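RidA family protein (Psychrobacter sp. MES7-P7E, PDB 6L8P) probably hydrolyses reactive enamine and imine intermediates of amino acid metabolism, releasing ammonia, in a cold-living Antarctic bacterium. Local coordinates at residues Gln24-Asp29 with Lys79-Ala84; Glu65-Gln70 with Ala106-Val111; Val97-Leu102 with Gly135-Glu140. The protein carries 1 engineered substitution. One frame throughout, in Å; residues are numbered along the deposited sequence.

The three contacts hold together one sheet and the two helices packed on it, the arrangement of the trimeric RidA fold. Contacts 1 and 2 use the two ends of helix 67-84; their centres lie about 23 Å apart, on opposite sides of the chain's centre. Contact 3 joins two neighbouring strands of the same sheet as strand 23-26, its centre about 21 Å from that of contact 1 and about 10 Å from that of contact 2. It touches contact 2 through a probable hydrogen bond between Val-136 N and Gln-70 OE1. Along the chain, contact 2 opens before contact 1 closes, and contact 3 before contact 2 closes, so helix-to-sheet, helix-to-helix and strand-to-strand joins interlock within a single domain.

Contact 1 (Gln24-Asp29 with Lys79-Ala84); sequences QTIQTD and KAICEA
Ile-26 and Thr-28 reach toward the last turn of helix 67-84 and meet there over the methyl group of Ala-84. The CG2 branch of Ile-26 stands 3.6 Å from Ala-84 CB, and the same branch comes within 4.2 Å of CG2 of Ile-81 about one turn earlier in the helix. Gln-27 lies between the two and points the opposite way, as the alternation of an extended chain requires. Thr-28 brings its CB to 3.8 Å from Ala-84 CB. This is the flank of the RidA sheet: strand 23-26 and the loop that follows it lie against the last turn of helix 67-84, where the small methyl of Ala-84 lets Ile-26 and Thr-28 come close. The branches of Thr-28 divide the work. With OG1 opposite the backbone N (chi1 173°), the methyl CG2 goes to the helix, 3.9 Å from Ala-80 O and 4.1 Å from CG1 of Ile-81. The hydroxyl OG1 bonds to Lys-30 N and also to a water 3.1 Å away, which donates to Ala-80 O over 2.8 Å. That carbonyl also accepts the helix bond from Ala-84 N, while Ile-26 and Ile-81 both pack on Ala-41 of the next strand.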
loop_
_atom_site.group_PDB
_atom_site.type_symbol
_atom_site.label_atom_id
_atom_site.label_comp_id
_atom_site.label_asym_id
_atom_site.label_seq_id
_atom_site.Cartn_x
_atom_site.Cartn_y
_atom_site.Cartn_z
ATOM N N GLN A 24 -7.807 2.676 -18.541
ATOM C CA GLN A 24 -9.043 3.443 -18.574
ATOM C C GLN A 24 -9.167 4.124 -17.224
ATOM O O GLN A 24 -9.176 3.444 -16.201
ATOM C CB GLN A 24 -10.281 2.576 -18.806
ATOM C CG GLN A 24 -10.090 1.437 -19.772
ATOM C CD GLN A 24 -11.200 0.410 -19.650
ATOM O OE1 GLN A 24 -10.959 -0.800 -19.707
ATOM N NE2 GLN A 24 -12.428 0.893 -19.467
ATOM N N THR A 25 -9.310 5.438 -17.226
ATOM C CA THR A 25 -9.607 6.171 -16.001
ATOM C C THR A 25 -11.102 6.108 -15.701
ATOM O O THR A 25 -11.942 6.252 -16.600
ATOM C CB THR A 25 -9.126 7.601 -16.170
ATOM O OG1 THR A 25 -7.727 7.549 -16.501
ATOM C CG2 THR A 25 -9.297 8.361 -14.893
ATOM N N ILE A 26 -11.436 5.861 -14.446
ATOM C CA ILE A 26 -12.811 5.675 -14.001
ATOM C C ILE A 26 -13.252 6.945 -13.287
ATOM O O ILE A 26 -12.530 7.468 -12.422
ATOM C CB ILE A 26 -12.950 4.467 -13.054
ATOM C CG1 ILE A 26 -12.385 3.154 -13.637
ATOM C CG2 ILE A 26 -14.410 4.264 -12.605
ATOM C CD1 ILE A 26 -12.925 2.746 -15.020
ATOM N N GLN A 27 -14.447 7.437 -13.623
ATOM C CA GLN A 27 -15.024 8.565 -12.904
ATOM C C GLN A 27 -16.517 8.329 -12.751
ATOM O O GLN A 27 -17.182 7.860 -13.684
ATOM C CB GLN A 27 -14.798 9.908 -13.624
ATOM C CG GLN A 27 -15.215 11.172 -12.810
ATOM C CD GLN A 27 -16.722 11.459 -12.869
ATOM O OE1 GLN A 27 -17.404 11.060 -13.820
ATOM N NE2 GLN A 27 -17.247 12.131 -11.842
ATOM N N THR A 28 -17.030 8.637 -11.572
ATOM C CA THR A 28 -18.467 8.606 -11.335
ATOM C C THR A 28 -18.868 9.723 -10.384
ATOM O O THR A 28 -18.245 9.937 -9.346
ATOM C CB THR A 28 -18.945 7.251 -10.794
ATOM O OG1 THR A 28 -20.330 7.338 -10.428
ATOM C CG2 THR A 28 -18.138 6.795 -9.573
ATOM N N ASP A 29 -19.976 10.399 -10.706
ATOM C CA ASP A 29 -20.500 11.368 -9.753
ATOM C C ASP A 29 -21.113 10.740 -8.508
ATOM O O ASP A 29 -21.486 11.480 -7.586
ATOM C CB ASP A 29 -21.565 12.243 -10.434
ATOM C CG ASP A 29 -21.030 12.992 -11.629
ATOM O OD1 ASP A 29 -19.851 13.408 -11.606
ATOM O OD2 ASP A 29 -21.798 13.169 -12.601
ATOM N N LYS A 79 -18.110 1.100 -3.499
ATOM C CA LYS A 79 -19.088 0.359 -4.305
ATOM C C LYS A 79 -19.451 1.136 -5.568
ATOM O O LYS A 79 -19.497 0.565 -6.675
ATOM C CB LYS A 79 -20.322 0.064 -3.452
ATOM C CG LYS A 79 -21.346 -0.840 -4.108
ATOM C CD LYS A 79 -22.211 -1.426 -2.992
ATOM C CE LYS A 79 -23.673 -1.409 -3.340
ATOM N NZ LYS A 79 -23.806 -1.658 -4.787
ATOM N N ALA A 80 -19.667 2.455 -5.429
ATOM C CA ALA A 80 -20.000 3.249 -6.608
ATOM C C ALA A 80 -18.896 3.177 -7.661
ATOM O O ALA A 80 -19.174 3.095 -8.872
ATOM C CB ALA A 80 -20.265 4.705 -6.209
ATOM N N ILE A 81 -17.626 3.244 -7.218
ATOM C CA ILE A 81 -16.533 3.194 -8.174
ATOM C C ILE A 81 -16.402 1.799 -8.777
ATOM O O ILE A 81 -16.106 1.662 -9.971
ATOM C CB ILE A 81 -15.233 3.654 -7.496
ATOM C CG1 ILE A 81 -15.410 5.103 -7.093
ATOM C CG2 ILE A 81 -14.070 3.503 -8.461
ATOM C CD1 ILE A 81 -14.355 5.619 -6.111
ATOM N N CYS A 82 -16.615 0.759 -7.973
ATOM C CA CYS A 82 -16.607 -0.602 -8.500
ATOM C C CYS A 82 -17.597 -0.722 -9.637
ATOM O O CYS A 82 -17.271 -1.261 -10.699
ATOM C CB CYS A 82 -16.977 -1.628 -7.423
ATOM S SG CYS A 82 -15.724 -1.881 -6.121
ATOM N N GLU A 83 -18.806 -0.203 -9.420
ATOM C CA GLU A 83 -19.852 -0.314 -10.437
ATOM C C GLU A 83 -19.503 0.492 -11.672
ATOM O O GLU A 83 -19.735 0.037 -12.799
ATOM C CB GLU A 83 -21.183 0.126 -9.848
ATOM C CG GLU A 83 -21.655 -0.822 -8.767
ATOM C CD GLU A 83 -22.851 -0.283 -8.010
ATOM O OE1 GLU A 83 -23.148 0.923 -8.151
ATOM O OE2 GLU A 83 -23.497 -1.067 -7.282
ATOM N N ALA A 84 -18.927 1.685 -11.492
ATOM C CA ALA A 84 -18.479 2.461 -12.639
ATOM C C ALA A 84 -17.402 1.730 -13.425
ATOM O O ALA A 84 -17.252 1.948 -14.628
ATOM C CB ALA A 84 -17.982 3.831 -12.161
HETATM O O HOH W 1 -21.299 4.439 -10.012
#

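Contact 2 (Glu65-Gln70 with Ala106-Val111)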
loop_
_atom_site.group_PDB
_atom_site.type_symbol
_atom_site.label_atom_id
_atom_site.label_comp_id
_atom_site.label_asym_id
_atom_site.label_seq_id
_atom_site.Cartn_x
_atom_site.Cartn_y
_atom_site.Cartn_z
ATOM N N GLU A 65 -20.556 11.889 10.374
ATOM C CA GLU A 65 -20.223 12.041 11.786
ATOM C C GLU A 65 -19.862 10.696 12.418
ATOM O O GLU A 65 -20.714 9.797 12.492
ATOM C CB GLU A 65 -21.408 12.649 12.536
ATOM C CG GLU A 65 -21.556 14.144 12.319
ATOM C CD GLU A 65 -20.376 14.935 12.878
ATOM O OE1 GLU A 65 -19.885 14.586 13.980
ATOM O OE2 GLU A 65 -19.942 15.904 12.209
ATOM N N GLY A 66 -18.616 10.583 12.894
ATOM C CA GLY A 66 -18.149 9.428 13.636
ATOM C C GLY A 66 -17.621 8.301 12.756
ATOM O O GLY A 66 -17.913 8.205 11.561
ATOM N N PHE A 67 -16.888 7.378 13.411
ATOM C CA PHE A 67 -16.222 6.305 12.678
ATOM C C PHE A 67 -17.205 5.416 11.926
ATOM O O PHE A 67 -16.977 5.103 10.767
ATOM C CB PHE A 67 -15.381 5.431 13.608
ATOM C CG PHE A 67 -14.820 4.256 12.910
ATOM C CD1 PHE A 67 -13.650 4.371 12.175
ATOM C CD2 PHE A 67 -15.488 3.035 12.932
ATOM C CE1 PHE A 67 -13.172 3.255 11.471
ATOM C CE2 PHE A 67 -15.024 1.935 12.228
ATOM C CZ PHE A 67 -13.862 2.053 11.494
ATOM N N LYS A 68 -18.246 4.890 12.594
ATOM C CA LYS A 68 -19.093 3.910 11.911
ATOM C C LYS A 68 -19.715 4.497 10.649
ATOM O O LYS A 68 -19.738 3.855 9.587
ATOM C CB LYS A 68 -20.195 3.412 12.857
ATOM C CG LYS A 68 -20.952 2.232 12.251
ATOM C CD LYS A 68 -21.716 1.486 13.351
ATOM C CE LYS A 68 -22.793 0.624 12.756
ATOM N NZ LYS A 68 -23.952 0.529 13.700
ATOM N N ALA A 69 -20.254 5.714 10.764
ATOM C CA ALA A 69 -20.886 6.355 9.623
ATOM C C ALA A 69 -19.872 6.636 8.517
ATOM O O ALA A 69 -20.169 6.455 7.332
ATOM C CB ALA A 69 -21.574 7.641 10.081
ATOM N N GLN A 70 -18.661 7.062 8.892
ATOM C CA GLN A 70 -17.634 7.255 7.869
ATOM C C GLN A 70 -17.253 5.944 7.205
ATOM O O GLN A 70 -17.083 5.906 5.984
ATOM C CB GLN A 70 -16.382 7.904 8.467
ATOM C CG GLN A 70 -16.580 9.409 8.676
ATOM C CD GLN A 70 -15.361 10.108 9.213
ATOM O OE1 GLN A 70 -14.230 9.772 8.872
ATOM N NE2 GLN A 70 -15.573 11.083 10.086
ATOM N N ALA A 106 -12.835 -3.218 16.045
ATOM C CA ALA A 106 -13.976 -4.128 16.119
ATOM C C ALA A 106 -15.103 -3.652 15.220
ATOM O O ALA A 106 -15.654 -4.433 14.431
ATOM C CB ALA A 106 -14.451 -4.264 17.573
ATOM N N VAL A 107 -15.427 -2.346 15.269
ATOM C CA VAL A 107 -16.509 -1.875 14.426
ATOM C C VAL A 107 -16.109 -1.921 12.947
ATOM O O VAL A 107 -16.947 -2.221 12.092
ATOM C CB VAL A 107 -16.936 -0.467 14.877
ATOM C CG1 VAL A 107 -17.956 0.123 13.919
ATOM C CG2 VAL A 107 -17.521 -0.553 16.270
ATOM N N LEU A 108 -14.822 -1.695 12.628
ATOM C CA LEU A 108 -14.362 -1.877 11.251
ATOM C C LEU A 108 -14.702 -3.276 10.755
ATOM O O LEU A 108 -15.271 -3.452 9.667
ATOM C CB LEU A 108 -12.839 -1.660 11.189
ATOM C CG LEU A 108 -12.191 -1.927 9.822
ATOM C CD1 LEU A 108 -12.414 -0.684 8.928
ATOM C CD2 LEU A 108 -10.712 -2.305 9.957
ATOM N N ASN A 109 -14.391 -4.281 11.585
ATOM C CA ASN A 109 -14.634 -5.645 11.141
ATOM C C ASN A 109 -16.129 -5.899 10.977
ATOM O O ASN A 109 -16.536 -6.567 10.012
ATOM C CB ASN A 109 -13.970 -6.620 12.117
ATOM C CG ASN A 109 -12.439 -6.615 11.993
ATOM O OD1 ASN A 109 -11.900 -6.501 10.880
ATOM N ND2 ASN A 109 -11.739 -6.773 13.117
ATOM N N GLU A 110 -16.958 -5.270 11.820
ATOM C CA GLU A 110 -18.409 -5.414 11.685
ATOM C C GLU A 110 -18.920 -4.793 10.391
ATOM O O GLU A 110 -19.757 -5.385 9.686
ATOM C CB GLU A 110 -19.107 -4.787 12.886
ATOM C CG GLU A 110 -18.900 -5.551 14.177
ATOM C CD GLU A 110 -19.514 -4.843 15.377
ATOM O OE1 GLU A 110 -20.211 -3.815 15.184
ATOM O OE2 GLU A 110 -19.294 -5.320 16.513
ATOM N N VAL A 111 -18.415 -3.602 10.040
ATOM C CA VAL A 111 -18.854 -2.963 8.814
ATOM C C VAL A 111 -18.425 -3.789 7.616
ATOM O O VAL A 111 -19.181 -3.928 6.644
ATOM C CB VAL A 111 -18.299 -1.520 8.758
ATOM C CG1 VAL A 111 -18.553 -0.879 7.397
ATOM C CG2 VAL A 111 -18.944 -0.680 9.889
#
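In the helical layer that packs on the sheet of the RidA fold, the first turn of helix 67-84 meets helix 105-115 through Phe-67 and Lys-68 on one side and Val-107, Leu-108 and Val-111 on the other. The Phe-67 ring presents its edge. Its CE2 lies 3.8 Å from Val-107 CG1, which sits close to the ring plane, and its CZ lies 3.9 Å from Leu-108 CB. With CG anti to the backbone N (chi1 174°), the ring stretches out from its helix and brings CE2 to 3.7 Å from Leu-108 N. Val-107 places CG1 in the angle between the ring and Lys-68, whose CG is 4.0 Å from that methyl, the two side chains lying roughly at right angles. Lysine suits this border because its methylenes pack, CG also lying 4.3 Å from Val-111 CG2, while NZ extends past them; Glu-110 OE1, of opposite charge, stays 5.9 Å from NZ. Replacing Phe-67 by an alanine removes the ring, which is likely to open a gap between the two helices and the sheet and leave Val-107 CG1 and Leu-108 CB without their partner. Beneath the helices, the ring also rests on Leu-99 of strand 92-99 and Val-137 of strand 137-144, Leu-108 packs on Val-97, and Val-111 leans back on Ala-71 and Phe-75 of helix 67-84.

Contact 3 (Val97-Leu102 with Gly135-Glu140)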
loop_
_atom_site.group_PDB
_atom_site.type_symbol
_atom_site.label_atom_id
_atom_site.label_comp_id
_atom_site.label_asym_id
_atom_site.label_seq_id
_atom_site.Cartn_x
_atom_site.Cartn_y
_atom_site.Cartn_z
ATOM N N VAL A 97 -6.474 -0.621 4.749
ATOM C CA VAL A 97 -7.246 0.219 5.665
ATOM C C VAL A 97 -6.301 1.068 6.507
ATOM O O VAL A 97 -5.377 0.534 7.142
ATOM C CB VAL A 97 -8.103 -0.635 6.595
ATOM C CG1 VAL A 97 -8.894 0.257 7.538
ATOM C CG2 VAL A 97 -9.063 -1.555 5.765
ATOM N N SER A 98 -6.557 2.382 6.553
ATOM C CA SER A 98 -5.848 3.288 7.444
ATOM C C SER A 98 -6.852 3.870 8.427
ATOM O O SER A 98 -7.855 4.463 8.013
ATOM C CB SER A 98 -5.178 4.407 6.651
ATOM O OG SER A 98 -4.348 3.879 5.604
ATOM N N LEU A 99 -6.606 3.672 9.719
ATOM C CA LEU A 99 -7.450 4.186 10.798
ATOM C C LEU A 99 -6.684 5.232 11.585
ATOM O O LEU A 99 -5.470 5.118 11.741
ATOM C CB LEU A 99 -7.837 3.080 11.793
ATOM C CG LEU A 99 -8.570 1.896 11.161
ATOM C CD1 LEU A 99 -8.799 0.870 12.249
ATOM C CD2 LEU A 99 -9.876 2.400 10.665
ATOM N N THR A 100 -7.402 6.218 12.173
ATOM C CA THR A 100 -6.695 7.068 13.130
ATOM C C THR A 100 -6.794 6.536 14.562
ATOM O O THR A 100 -6.083 7.041 15.454
ATOM C CB THR A 100 -7.194 8.520 13.050
ATOM O OG1 THR A 100 -8.624 8.531 13.112
ATOM C CG2 THR A 100 -6.775 9.192 11.735
ATOM N N ASP A 101 -7.618 5.513 14.809
ATOM C CA ASP A 101 -7.730 4.944 16.162
ATOM C C ASP A 101 -8.052 3.463 16.057
ATOM O O ASP A 101 -9.148 3.111 15.627
ATOM C CB ASP A 101 -8.837 5.664 16.935
ATOM C CG ASP A 101 -8.852 5.294 18.405
ATOM O OD1 ASP A 101 -8.139 4.334 18.811
ATOM O OD2 ASP A 101 -9.570 5.997 19.171
ATOM N N LEU A 102 -7.103 2.596 16.433
ATOM C CA LEU A 102 -7.384 1.160 16.347
ATOM C C LEU A 102 -8.435 0.706 17.351
ATOM O O LEU A 102 -8.885 -0.442 17.249
ATOM C CB LEU A 102 -6.076 0.354 16.517
ATOM C CG LEU A 102 -5.415 0.052 15.171
ATOM C CD1 LEU A 102 -3.949 -0.372 15.403
ATOM C CD2 LEU A 102 -6.149 -1.011 14.370
ATOM N N GLY A 135 -10.446 13.001 8.301
ATOM C CA GLY A 135 -11.133 11.712 8.335
ATOM C C GLY A 135 -10.521 10.763 9.361
ATOM O O GLY A 135 -9.378 10.914 9.798
ATOM N N VAL A 136 -11.328 9.778 9.792
ATOM C CA VAL A 136 -10.834 8.756 10.723
ATOM C C VAL A 136 -10.683 7.390 10.073
ATOM O O VAL A 136 -10.226 6.450 10.741
ATOM C CB VAL A 136 -11.710 8.647 11.991
ATOM C CG1 VAL A 136 -11.689 9.990 12.689
ATOM C CG2 VAL A 136 -13.126 8.239 11.679
ATOM N N VAL A 137 -10.995 7.244 8.796
ATOM C CA VAL A 137 -10.789 5.967 8.097
ATOM C C VAL A 137 -10.620 6.251 6.604
ATOM O O VAL A 137 -11.377 7.035 6.015
ATOM C CB VAL A 137 -11.956 4.969 8.371
ATOM C CG1 VAL A 137 -13.323 5.572 8.024
ATOM C CG2 VAL A 137 -11.726 3.687 7.556
ATOM N N GLU A 138 -9.608 5.624 5.989
ATOM C CA GLU A 138 -9.395 5.667 4.546
ATOM C C GLU A 138 -9.197 4.232 4.081
ATOM O O GLU A 138 -8.482 3.479 4.742
ATOM C CB GLU A 138 -8.130 6.510 4.195
ATOM C CG GLU A 138 -7.833 6.548 2.723
ATOM C CD GLU A 138 -6.667 7.489 2.403
ATOM O OE1 GLU A 138 -6.283 8.329 3.264
ATOM O OE2 GLU A 138 -6.116 7.423 1.281
ATOM N N ILE A 139 -9.846 3.829 2.983
ATOM C CA ILE A 139 -9.679 2.467 2.477
ATOM C C ILE A 139 -9.355 2.542 1.010
ATOM O O ILE A 139 -10.062 3.206 0.248
ATOM C CB ILE A 139 -10.938 1.613 2.719
ATOM C CG1 ILE A 139 -11.247 1.564 4.228
ATOM C CG2 ILE A 139 -10.734 0.206 2.101
ATOM C CD1 ILE A 139 -12.457 0.640 4.603
ATOM N N GLU A 140 -8.269 1.859 0.601
ATOM C CA GLU A 140 -7.856 1.688 -0.796
ATOM C C GLU A 140 -8.242 0.288 -1.245
ATOM O O GLU A 140 -8.287 -0.627 -0.416
ATOM C CB GLU A 140 -6.362 1.794 -0.936
ATOM C CG GLU A 140 -5.754 3.032 -0.395
ATOM C CD GLU A 140 -4.303 2.740 -0.015
ATOM O OE1 GLU A 140 -3.503 2.334 -0.912
ATOM O OE2 GLU A 140 -3.940 2.896 1.179
HETATM O O HOH W 2 -5.543 3.365 3.257
HETATM O O HOH W 3 -10.183 5.170 13.307
#
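Ser-98 and Glu-138 form the antiparallel hydrogen-bonded pair that ties strand 92-99 to strand 137-144. Ser-98 N donates to Glu-138 O over 2.9 Å, almost straight at 176°, and Glu-138 N returns a bond of 2.9 Å to Ser-98 O. The non-hydrogen-bonded pairs beside it, Val-97 with Ile-139 and Leu-99 with Val-137, turn their side chains to the helices. Val-137 can be followed outward: its CB lies 4.0 Å from Leu-99 CD2, and CG2, anti to the backbone N, comes to 3.8 Å from that same methyl and 4.4 Å from Val-97 CG1. Its other tip, CG1, turns to Gln-70 of helix 67-84. Branched residues suit this face, where Val-97 CG2 and Ile-139 CG1 lie side by side at 4.1 Å. Past the strand end, Thr-100 N gives a longer bond of 3.2 Å to Val-136 O, from 42° above the carbonyl plane, and a water accepting from Asp-101 N donates to the same oxygen. Thr-100 OG1 comes within 3.3 Å of Val-136 CB, a close van der Waals contact, the side chains crossing at about a right angle. The other face carries Ser-98, Glu-138 and Glu-140, with a water joining Ser-98 OG to Glu-140 OE2. Glu-138 OE2 bonds to Ala-125 N, and Glu-140 OE1 pairs with Lys-94, both of the second subunit. One face is thus apolar and covered by the helices, the other polar and shared between subunits; a malonate ion, probably from the crystallisation liquor, lies near the Glu-138 side chain and may mark the intersubunit pocket of RidA trimers.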